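Local coordinates for protein membrane-bound protease PH1510 (Pyrococcus horikoshii OT3, PDB 3WWV) that cleaves substrates preferentially near hydrophobic or aromatic residues as a membrane-bound serine protease, represented here by its C-terminal NfeD-like domain, at residues Trp34-Glu48 against Val53-Glu65. Numbering follows the deposited sequence.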
ATOM      1  N   TRP A  34     -15.970  -4.878   1.542  1.00 26.21           N
ATOM      2  CA  TRP A  34     -15.389  -4.093   2.627  1.00 24.67           C
ATOM      3  C   TRP A  34     -15.736  -2.607   2.540  1.00 24.70           C
ATOM      4  O   TRP A  34     -15.845  -2.047   1.448  1.00 23.36           O
ATOM      5  CB  TRP A  34     -13.871  -4.218   2.603  1.00 23.99           C
ATOM      6  CG  TRP A  34     -13.348  -5.486   3.141  1.00 23.80           C
ATOM      7  CD1 TRP A  34     -13.229  -6.671   2.483  1.00 22.66           C
ATOM      8  CD2 TRP A  34     -12.826  -5.700   4.459  1.00 23.84           C
ATOM      9  NE1 TRP A  34     -12.677  -7.614   3.310  1.00 22.58           N
ATOM     10  CE2 TRP A  34     -12.423  -7.046   4.531  1.00 23.46           C
ATOM     11  CE3 TRP A  34     -12.670  -4.883   5.589  1.00 24.23           C
ATOM     12  CZ2 TRP A  34     -11.871  -7.603   5.694  1.00 24.39           C
ATOM     13  CZ3 TRP A  34     -12.117  -5.431   6.740  1.00 24.31           C
ATOM     14  CH2 TRP A  34     -11.726  -6.777   6.784  1.00 24.06           C
ATOM     15  N   LYS A  35     -15.892  -1.975   3.705  1.00 25.09           N
ATOM     16  CA  LYS A  35     -15.911  -0.527   3.792  1.00 25.40           C
ATOM     17  C   LYS A  35     -14.506  -0.059   3.454  1.00 24.61           C
ATOM     18  O   LYS A  35     -13.525  -0.702   3.838  1.00 24.60           O
ATOM     19  CB  LYS A  35     -16.278  -0.066   5.197  1.00 28.00           C
ATOM     20  CG  LYS A  35     -17.747  -0.193   5.558  1.00 33.01           C
ATOM     21  CD  LYS A  35     -17.993   0.283   6.986  1.00 38.15           C
ATOM     22  CE  LYS A  35     -19.454   0.657   7.195  1.00 41.90           C
ATOM     23  NZ  LYS A  35     -19.608   1.865   8.065  1.00 45.37           N
ATOM     24  N   ALA A  36     -14.407   1.048   2.727  1.00 23.75           N
ATOM     25  CA  ALA A  36     -13.112   1.565   2.304  1.00 23.93           C
ATOM     26  C   ALA A  36     -13.117   3.083   2.231  1.00 24.62           C
ATOM     27  O   ALA A  36     -14.177   3.708   2.101  1.00 24.35           O
ATOM     28  CB  ALA A  36     -12.693   0.960   0.967  1.00 23.28           C
ATOM     29  N   ARG A  37     -11.920   3.658   2.319  1.00 25.06           N
ATOM     30  CA  ARG A  37     -11.721   5.104   2.332  1.00 27.04           C
ATOM     31  C   ARG A  37     -10.452   5.401   1.534  1.00 25.47           C
ATOM     32  O   ARG A  37      -9.421   4.788   1.780  1.00 25.42           O
ATOM     33  CB  ARG A  37     -11.580   5.577   3.789  1.00 29.01           C
ATOM     34  CG  ARG A  37     -11.488   7.078   3.994  1.00 32.33           C
ATOM     35  CD  ARG A  37     -11.716   7.470   5.453  1.00 35.42           C
ATOM     36  NE  ARG A  37     -10.555   7.228   6.322  1.00 37.56           N
ATOM     37  CZ  ARG A  37     -10.565   6.501   7.448  1.00 38.52           C
ATOM     38  NH1 ARG A  37     -11.672   5.911   7.890  1.00 36.94           N
ATOM     39  NH2 ARG A  37      -9.448   6.368   8.147  1.00 39.29           N
ATOM     40  N   SER A  38     -10.521   6.306   0.564  1.00 24.64           N
ATOM     41  CA  SER A  38      -9.321   6.662  -0.184  1.00 25.32           C
ATOM     42  C   SER A  38      -8.426   7.531   0.682  1.00 24.26           C
ATOM     43  O   SER A  38      -8.916   8.421   1.373  1.00 23.35           O
ATOM     44  CB  SER A  38      -9.657   7.376  -1.485  1.00 26.66           C
ATOM     45  OG  SER A  38     -10.346   8.576  -1.229  1.00 30.74           O
ATOM     46  N   LYS A  39      -7.122   7.261   0.650  1.00 24.21           N
ATOM     47  CA  LYS A  39      -6.182   7.971   1.520  1.00 24.69           C
ATOM     48  C   LYS A  39      -6.034   9.462   1.205  1.00 26.07           C
ATOM     49  O   LYS A  39      -6.013  10.273   2.123  1.00 25.94           O
ATOM     50  CB  LYS A  39      -4.811   7.308   1.529  1.00 24.49           C
ATOM     51  CG  LYS A  39      -3.942   7.809   2.677  1.00 23.95           C
ATOM     52  CD  LYS A  39      -2.606   7.105   2.735  1.00 23.08           C
ATOM     53  CE  LYS A  39      -1.679   7.849   3.675  1.00 24.03           C
ATOM     54  NZ  LYS A  39      -1.973   7.560   5.103  1.00 23.74           N
ATOM     55  N   PHE A  40      -5.929   9.820  -0.073  1.00 27.60           N
ATOM     56  CA  PHE A  40      -5.709  11.226  -0.438  1.00 30.78           C
ATOM     57  C   PHE A  40      -6.826  11.762  -1.301  1.00 35.34           C
ATOM     58  O   PHE A  40      -7.347  12.851  -1.035  1.00 33.39           O
ATOM     59  CB  PHE A  40      -4.427  11.416  -1.246  1.00 28.64           C
ATOM     60  CG  PHE A  40      -3.242  10.719  -0.688  1.00 27.14           C
ATOM     61  CD1 PHE A  40      -2.509  11.291   0.342  1.00 26.41           C
ATOM     62  CD2 PHE A  40      -2.832   9.504  -1.224  1.00 26.24           C
ATOM     63  CE1 PHE A  40      -1.394  10.651   0.845  1.00 26.10           C
ATOM     64  CE2 PHE A  40      -1.717   8.863  -0.732  1.00 25.63           C
ATOM     65  CZ  PHE A  40      -1.004   9.433   0.307  1.00 25.76           C
ATOM     66  N   ASN A  41      -7.139  10.997  -2.357  1.00 40.39           N
ATOM     67  CA  ASN A  41      -8.107  11.375  -3.387  1.00 44.27           C
ATOM     68  C   ASN A  41      -9.467  11.722  -2.814  1.00 43.88           C
ATOM     69  O   ASN A  41      -9.933  11.082  -1.878  1.00 46.52           O
ATOM     70  CB  ASN A  41      -8.268  10.254  -4.425  1.00 48.12           C
ATOM     71  CG  ASN A  41      -7.142  10.221  -5.454  1.00 52.18           C
ATOM     72  OD1 ASN A  41      -7.117   9.344  -6.325  1.00 54.96           O
ATOM     73  ND2 ASN A  41      -6.208  11.172  -5.366  1.00 54.43           N
ATOM     74  N   GLY A  42     -10.096  12.743  -3.379  1.00 44.28           N
ATOM     75  CA  GLY A  42     -11.444  13.120  -2.981  1.00 41.95           C
ATOM     76  C   GLY A  42     -12.491  12.127  -3.467  1.00 41.45           C
ATOM     77  O   GLY A  42     -13.564  12.027  -2.859  1.00 41.53           O
ATOM     78  N   LYS A  43     -12.171  11.390  -4.544  1.00 37.35           N
ATOM     79  CA  LYS A  43     -13.142  10.524  -5.234  1.00 34.33           C
ATOM     80  C   LYS A  43     -12.502   9.441  -6.120  1.00 32.26           C
ATOM     81  O   LYS A  43     -11.784   9.752  -7.073  1.00 31.86           O
ATOM     82  CB  LYS A  43     -14.110  11.373  -6.073  1.00 33.92           C
ATOM     83  CG  LYS A  43     -15.145  10.575  -6.858  1.00 34.82           C
ATOM     84  CD  LYS A  43     -15.810  11.428  -7.927  1.00 37.58           C
ATOM     85  CE  LYS A  43     -16.869  12.330  -7.319  1.00 40.46           C
ATOM     86  NZ  LYS A  43     -17.227  13.451  -8.228  1.00 43.36           N
ATOM     87  N   ILE A  44     -12.778   8.177  -5.803  1.00 28.86           N
ATOM     88  CA  ILE A  44     -12.395   7.049  -6.657  1.00 27.65           C
ATOM     89  C   ILE A  44     -13.656   6.315  -7.139  1.00 27.55           C
ATOM     90  O   ILE A  44     -14.476   5.885  -6.339  1.00 26.45           O
ATOM     91  CB  ILE A  44     -11.411   6.085  -5.951  1.00 26.22           C
ATOM     92  CG1 ILE A  44     -10.183   6.853  -5.432  1.00 24.96           C
ATOM     93  CG2 ILE A  44     -10.990   4.963  -6.895  1.00 25.31           C
ATOM     94  CD1 ILE A  44      -9.183   5.992  -4.685  1.00 24.66           C
ATOM     95  N   GLU A  45     -13.784   6.176  -8.456  1.00 29.29           N
ATOM     96  CA  GLU A  45     -15.041   5.772  -9.105  1.00 30.76           C
ATOM     97  C   GLU A  45     -15.313   4.271  -9.064  1.00 30.35           C
ATOM     98  O   GLU A  45     -14.397   3.466  -8.904  1.00 29.40           O
ATOM     99  CB  GLU A  45     -15.067   6.247 -10.568  1.00 31.77           C
ATOM    100  CG  GLU A  45     -15.015   7.762 -10.775  1.00 35.01           C
ATOM    101  CD  GLU A  45     -13.603   8.366 -10.700  1.00 36.76           C
ATOM    102  OE1 GLU A  45     -12.620   7.638 -10.423  1.00 36.49           O
ATOM    103  OE2 GLU A  45     -13.475   9.589 -10.924  1.00 37.74           O
ATOM    104  N   LYS A  46     -16.584   3.912  -9.230  1.00 30.18           N
ATOM    105  CA  LYS A  46     -17.020   2.525  -9.321  1.00 30.58           C
ATOM    106  C   LYS A  46     -16.295   1.789 -10.457  1.00 29.20           C
ATOM    107  O   LYS A  46     -16.140   2.321 -11.561  1.00 28.94           O
ATOM    108  CB  LYS A  46     -18.538   2.492  -9.516  1.00 34.13           C
ATOM    109  CG  LYS A  46     -19.169   1.119  -9.686  1.00 38.80           C
ATOM    110  CD  LYS A  46     -20.659   1.273  -9.963  1.00 43.61           C
ATOM    111  CE  LYS A  46     -21.286  -0.025 -10.459  1.00 48.65           C
ATOM    112  NZ  LYS A  46     -21.650  -0.947  -9.345  1.00 51.10           N
ATOM    113  N   GLY A  47     -15.838   0.574 -10.177  1.00 27.05           N
ATOM    114  CA  GLY A  47     -15.098  -0.203 -11.159  1.00 25.71           C
ATOM    115  C   GLY A  47     -13.593   0.016 -11.153  1.00 25.75           C
ATOM    116  O   GLY A  47     -12.861  -0.809 -11.683  1.00 25.54           O
ATOM    117  N   GLU A  48     -13.126   1.118 -10.566  1.00 26.34           N
ATOM    118  CA  GLU A  48     -11.678   1.390 -10.479  1.00 28.28           C
ATOM    119  C   GLU A  48     -10.957   0.363  -9.598  1.00 25.74           C
ATOM    120  O   GLU A  48     -11.511  -0.136  -8.623  1.00 24.25           O
ATOM    121  CB  GLU A  48     -11.394   2.816  -9.966  1.00 29.94           C
ATOM    122  CG  GLU A  48     -11.966   3.941 -10.824  1.00 34.83           C
ATOM    123  CD  GLU A  48     -11.068   4.355 -11.983  1.00 39.41           C
ATOM    124  OE1 GLU A  48     -11.599   4.589 -13.103  1.00 41.41           O
ATOM    125  OE2 GLU A  48      -9.833   4.468 -11.775  1.00 41.67           O
ATOM    126  N   VAL A  53      -3.585  -0.026   1.498  1.00 20.49           N
ATOM    127  CA  VAL A  53      -2.334   0.495   2.076  1.00 21.40           C
ATOM    128  C   VAL A  53      -2.317   0.533   3.605  1.00 23.04           C
ATOM    129  O   VAL A  53      -1.241   0.594   4.219  1.00 23.83           O
ATOM    130  CB  VAL A  53      -1.933   1.883   1.504  1.00 21.42           C
ATOM    131  CG1 VAL A  53      -1.688   1.794  -0.000  1.00 20.84           C
ATOM    132  CG2 VAL A  53      -2.982   2.948   1.816  1.00 21.26           C
ATOM    133  N   ASP A  54      -3.503   0.499   4.213  1.00 24.05           N
ATOM    134  CA  ASP A  54      -3.645   0.530   5.675  1.00 25.28           C
ATOM    135  C   ASP A  54      -5.041   0.077   6.064  1.00 25.50           C
ATOM    136  O   ASP A  54      -5.867  -0.208   5.202  1.00 23.95           O
ATOM    137  CB  ASP A  54      -3.399   1.946   6.210  1.00 27.41           C
ATOM    138  CG  ASP A  54      -2.986   1.968   7.670  1.00 29.82           C
ATOM    139  OD1 ASP A  54      -2.823   0.899   8.307  1.00 31.23           O
ATOM    140  OD2 ASP A  54      -2.821   3.084   8.192  1.00 32.45           O
ATOM    141  N   MET A  55      -5.298   0.020   7.366  1.00 27.66           N
ATOM    142  CA  MET A  55      -6.608  -0.347   7.884  1.00 30.03           C
ATOM    143  C   MET A  55      -6.941   0.467   9.125  1.00 31.14           C
ATOM    144  O   MET A  55      -6.093   0.678   9.985  1.00 30.74           O
ATOM    145  CB  MET A  55      -6.659  -1.832   8.212  1.00 31.65           C
ATOM    146  CG  MET A  55      -7.960  -2.488   7.808  1.00 33.86           C
ATOM    147  SD  MET A  55      -8.076  -4.199   8.343  1.00 36.60           S
ATOM    148  CE  MET A  55      -6.562  -4.833   7.669  1.00 34.19           C
ATOM    149  N   ASP A  56      -8.190   0.914   9.192  1.00 33.21           N
ATOM    150  CA  ASP A  56      -8.720   1.706  10.287  1.00 34.27           C
ATOM    151  C   ASP A  56      -9.940   0.968  10.824  1.00 34.35           C
ATOM    152  O   ASP A  56     -11.039   1.080  10.267  1.00 33.54           O
ATOM    153  CB  ASP A  56      -9.147   3.078   9.757  1.00 37.89           C
ATOM    154  CG  ASP A  56      -9.374   4.097  10.859  1.00 41.77           C
ATOM    155  OD1 ASP A  56      -9.012   3.838  12.032  1.00 42.85           O
ATOM    156  OD2 ASP A  56      -9.901   5.179  10.537  1.00 44.70           O
ATOM    157  N   GLY A  57      -9.756   0.211  11.901  1.00 33.22           N
ATOM    158  CA  GLY A  57     -10.810  -0.677  12.375  1.00 32.93           C
ATOM    159  C   GLY A  57     -11.123  -1.672  11.274  1.00 32.32           C
ATOM    160  O   GLY A  57     -10.234  -2.371  10.808  1.00 36.28           O
ATOM    161  N   LEU A  58     -12.375  -1.702  10.839  1.00 30.76           N
ATOM    162  CA  LEU A  58     -12.807  -2.548   9.735  1.00 29.63           C
ATOM    163  C   LEU A  58     -12.889  -1.799   8.393  1.00 29.28           C
ATOM    164  O   LEU A  58     -13.431  -2.325   7.411  1.00 30.82           O
ATOM    165  CB  LEU A  58     -14.161  -3.194  10.068  1.00 29.65           C
ATOM    166  CG  LEU A  58     -14.216  -4.132  11.279  1.00 30.14           C
ATOM    167  CD1 LEU A  58     -15.659  -4.486  11.610  1.00 29.95           C
ATOM    168  CD2 LEU A  58     -13.375  -5.391  11.057  1.00 29.54           C
ATOM    169  N   THR A  59     -12.356  -0.579   8.345  1.00 27.19           N
ATOM    170  CA  THR A  59     -12.361   0.215   7.116  1.00 26.33           C
ATOM    171  C   THR A  59     -10.991   0.134   6.429  1.00 24.80           C
ATOM    172  O   THR A  59      -9.968   0.468   7.032  1.00 24.84           O
ATOM    173  CB  THR A  59     -12.738   1.693   7.397  1.00 27.54           C
ATOM    174  OG1 THR A  59     -14.018   1.750   8.040  1.00 28.82           O
ATOM    175  CG2 THR A  59     -12.804   2.514   6.110  1.00 27.04           C
ATOM    176  N   LEU A  60     -10.975  -0.316   5.178  1.00 22.70           N
ATOM    177  CA  LEU A  60      -9.729  -0.381   4.393  1.00 21.22           C
ATOM    178  C   LEU A  60      -9.356   0.988   3.832  1.00 20.40           C
ATOM    179  O   LEU A  60     -10.205   1.697   3.299  1.00 20.30           O
ATOM    180  CB  LEU A  60      -9.858  -1.390   3.250  1.00 19.22           C
ATOM    181  CG  LEU A  60     -10.273  -2.802   3.632  1.00 18.49           C
ATOM    182  CD1 LEU A  60     -10.362  -3.681   2.394  1.00 18.53           C
ATOM    183  CD2 LEU A  60      -9.303  -3.394   4.640  1.00 18.57           C
ATOM    184  N   ILE A  61      -8.084   1.356   3.969  1.00 20.52           N
ATOM    185  CA  ILE A  61      -7.565   2.605   3.404  1.00 19.78           C
ATOM    186  C   ILE A  61      -6.819   2.248   2.137  1.00 19.94           C
ATOM    187  O   ILE A  61      -5.985   1.343   2.125  1.00 20.81           O
ATOM    188  CB  ILE A  61      -6.703   3.372   4.420  1.00 20.90           C
ATOM    189  CG1 ILE A  61      -7.594   3.792   5.597  1.00 21.18           C
ATOM    190  CG2 ILE A  61      -6.061   4.615   3.799  1.00 19.95           C
ATOM    191  CD1 ILE A  61      -6.848   3.891   6.902  1.00 22.82           C
ATOM    192  N   VAL A  62      -7.163   2.936   1.054  1.00 19.20           N
ATOM    193  CA  VAL A  62      -6.768   2.525  -0.285  1.00 17.62           C
ATOM    194  C   VAL A  62      -6.293   3.741  -1.060  1.00 18.42           C
ATOM    195  O   VAL A  62      -6.690   4.874  -0.751  1.00 18.92           O
ATOM    196  CB  VAL A  62      -7.938   1.855  -1.050  1.00 17.03           C
ATOM    197  CG1 VAL A  62      -8.480   0.643  -0.301  1.00 16.54           C
ATOM    198  CG2 VAL A  62      -9.067   2.834  -1.315  1.00 16.46           C
ATOM    199  N   VAL A  63      -5.420   3.501  -2.034  1.00 18.68           N
ATOM    200  CA  VAL A  63      -5.107   4.465  -3.095  1.00 20.15           C
ATOM    201  C   VAL A  63      -5.535   3.807  -4.405  1.00 21.42           C
ATOM    202  O   VAL A  63      -5.651   2.577  -4.458  1.00 21.28           O
ATOM    203  CB  VAL A  63      -3.594   4.841  -3.152  1.00 19.64           C
ATOM    204  CG1 VAL A  63      -3.165   5.561  -1.874  1.00 19.31           C
ATOM    205  CG2 VAL A  63      -2.711   3.620  -3.396  1.00 18.44           C
ATOM    206  N   ARG A  64      -5.783   4.584  -5.459  1.00 23.31           N
ATOM    207  CA  ARG A  64      -6.018   3.935  -6.749  1.00 25.23           C
ATOM    208  C   ARG A  64      -4.742   3.296  -7.245  1.00 25.72           C
ATOM    209  O   ARG A  64      -3.646   3.802  -7.007  1.00 25.48           O
ATOM    210  CB  ARG A  64      -6.638   4.834  -7.829  1.00 26.71           C
ATOM    211  CG  ARG A  64      -6.276   6.303  -7.812  1.00 28.20           C
ATOM    212  CD  ARG A  64      -6.596   6.949  -9.161  1.00 28.93           C
ATOM    213  NE  ARG A  64      -7.836   6.476  -9.761  1.00 28.35           N
ATOM    214  CZ  ARG A  64      -9.004   7.108  -9.679  1.00 28.82           C
ATOM    215  NH1 ARG A  64      -9.116   8.251  -9.026  1.00 28.34           N
ATOM    216  NH2 ARG A  64     -10.070   6.585 -10.253  1.00 29.11           N
ATOM    217  N   GLU A  65      -4.901   2.161  -7.908  1.00 26.18           N
ATOM    218  CA  GLU A  65      -3.773   1.408  -8.412  1.00 27.00           C
ATOM    219  C   GLU A  65      -2.959   2.287  -9.386  1.00 26.78           C
ATOM    220  O   GLU A  65      -3.531   3.005 -10.210  1.00 24.25           O
ATOM    221  CB  GLU A  65      -4.292   0.121  -9.065  1.00 27.10           C
ATOM    222  CG  GLU A  65      -3.244  -0.770  -9.719  1.00 29.36           C
ATOM    223  CD  GLU A  65      -2.273  -1.406  -8.737  1.00 30.41           C
ATOM    224  OE1 GLU A  65      -2.203  -0.977  -7.564  1.00 30.62           O
ATOM    225  OE2 GLU A  65      -1.560  -2.342  -9.153  1.00 32.56           O
TER
HETATM  226  O   HOH W   1      -5.436   7.391  -4.776  1.00 25.25           O
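Arg64 reaches across to the turn of 45-48, where its NH2 is gripped by two carboxylates. Arg64 NH2 donates to Glu45 OE1 at 2.8 Å, nearly along the C-O axis, and to Glu48 OE2 at 2.6 Å, from above the carboxylate plane, both salt bridges. Both acceptors lie at the guanidinium edge, while Ile44 CG2 sits 3.8 Å above one face of the Arg64 guanidinium, offset toward its rim. Replacing Arg64 by an alanine would probably leave Glu45 and Glu48 without the positive charge between them and Ile44 CG2 without its flat partner. A water accepts from Arg64 N and donates weakly to Asn41 OD1. Strands 34-38 and 59-64 run parallel, the one parallel pairing in the five-stranded OB fold of this domain, with Arg37 N and O hydrogen-bonded to Leu60 O and Val62 N. With CG anti to the backbone N (chi1 -175°), the Arg37 side chain runs past Thr59 to Asp56, where Arg37 NH2 forms a salt bridge at 2.7 Å on the anti side of Asp56 OD2, somewhat out of the carboxylate plane; the two planes stand 89° apart. On the other face of the sheet Leu60 CD2 makes a CH-pi contact 4.2 Å from the six-membered centroid of Trp34, and Met10 touches both side chains.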